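Local coordinates for conserved hypothetical protein (Pyrococcus furiosus, PDB 1Y81) that is of uncharacterised function but binds coenzyme A through a Rossmann-like CoA-binding domain, at residues Leu34-Leu37 with Leu38-Gly41. Numbering follows the deposited sequence.
Sequences LKDL and LSKG
D36 holds its carboxylate beside its own carbonyl, with the carboxylate carbon CG anti to its backbone N (chi1 -179°), where K40 can meet it: the lysine turns its CG away from its own carbonyl carbon (chi1 -69°) and runs extended to NZ. D36 lies in the last turn of helix 29-39 and K40 just beyond its end; this is the helix of the beta-alpha-beta unit formed with strands 16-20 and 43-47 in a Rossmann-like fold. K40 NZ reaches D36 OD2 at 2.7 Å on that oxygen's syn lone pair, giving a salt bridge, and the lysine CE also lies 3.5 Å from D36 OD1. The ammonium has a second partner in T129 OG1, which ties the helix end to the C-terminal end of the modelled chain.

The backbone evidence marks where the helix stops. The bond from L38 N to L34 O (3.1 Å, N-H...O 164°) is nearly straight; that from S39 N to K35 O (3.0 Å) is more bent. K40 N then divides weakly between D36 O and L37 O. G41, with positive phi, ends the helix in a Schellman motif, its N bonded to L38 O at 3.0 Å. The S39 side chain, its OG set between its own N and carbonyl carbon, donates to D36 O in a short bond of 2.5 Å that arrives well off the C=O direction and tilted out of the carbonyl plane. D36 thus bonds residues of the last turn and just past it through both its carbonyl O and its carboxylate.

On the sheet-facing side, L34 and L38 run roughly parallel from the helix, and both touch V44 of strand 43-47; L37 packs on V44 and on I17 of strand 16-20. Within the helix the leucine pair touches through its delta methyls, L34 CD1 standing 3.9 Å from L38 CD1.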
# COMPACT_ATOMS: atom_id res chain seq x y z
N LEU A 34 1.20 -4.95 8.58
CA LEU A 34 1.02 -6.30 8.00
C LEU A 34 0.50 -7.28 9.04
O LEU A 34 -0.51 -7.98 8.79
CB LEU A 34 2.33 -6.82 7.40
CG LEU A 34 2.32 -8.23 6.76
CD1 LEU A 34 1.19 -8.38 5.78
CD2 LEU A 34 3.63 -8.47 6.05
N LYS A 35 1.18 -7.34 10.19
CA LYS A 35 0.77 -8.24 11.29
C LYS A 35 -0.62 -7.90 11.82
O LYS A 35 -1.46 -8.80 12.00
CB LYS A 35 1.81 -8.26 12.42
CG LYS A 35 3.10 -8.96 12.02
CD LYS A 35 4.04 -9.14 13.17
CE LYS A 35 5.39 -9.66 12.68
NZ LYS A 35 6.51 -9.39 13.66
N ASP A 36 -0.88 -6.60 12.03
CA ASP A 36 -2.18 -6.15 12.52
C ASP A 36 -3.33 -6.57 11.59
O ASP A 36 -4.34 -7.13 12.05
CB ASP A 36 -2.21 -4.63 12.70
CG ASP A 36 -3.56 -4.15 13.23
OD1 ASP A 36 -3.84 -4.39 14.42
OD2 ASP A 36 -4.33 -3.57 12.45
N LEU A 37 -3.18 -6.28 10.29
CA LEU A 37 -4.24 -6.56 9.31
C LEU A 37 -4.50 -8.06 9.15
O LEU A 37 -5.67 -8.47 9.03
CB LEU A 37 -3.94 -5.90 7.97
CG LEU A 37 -3.95 -4.36 7.98
CD1 LEU A 37 -3.62 -3.83 6.58
CD2 LEU A 37 -5.28 -3.78 8.50
N LEU A 38 -3.43 -8.87 9.16
CA LEU A 38 -3.56 -10.34 9.15
C LEU A 38 -4.30 -10.87 10.37
O LEU A 38 -5.13 -11.79 10.25
CB LEU A 38 -2.18 -11.02 9.06
CG LEU A 38 -1.38 -10.86 7.78
CD1 LEU A 38 0.02 -11.40 8.00
CD2 LEU A 38 -2.09 -11.55 6.58
N SER A 39 -4.01 -10.29 11.53
CA SER A 39 -4.65 -10.66 12.80
C SER A 39 -6.15 -10.39 12.77
O SER A 39 -6.92 -11.04 13.48
CB SER A 39 -4.00 -9.92 13.99
OG SER A 39 -4.52 -8.60 14.12
N LYS A 40 -6.55 -9.43 11.93
CA LYS A 40 -7.94 -9.02 11.78
C LYS A 40 -8.67 -9.80 10.67
O LYS A 40 -9.84 -9.49 10.35
CB LYS A 40 -8.03 -7.51 11.50
CG LYS A 40 -7.65 -6.62 12.68
CD LYS A 40 -7.45 -5.19 12.22
CE LYS A 40 -7.21 -4.28 13.41
NZ LYS A 40 -6.90 -2.90 12.95
N GLY A 41 -7.99 -10.78 10.08
CA GLY A 41 -8.57 -11.62 9.02
C GLY A 41 -8.55 -11.07 7.59
O GLY A 41 -9.18 -11.65 6.70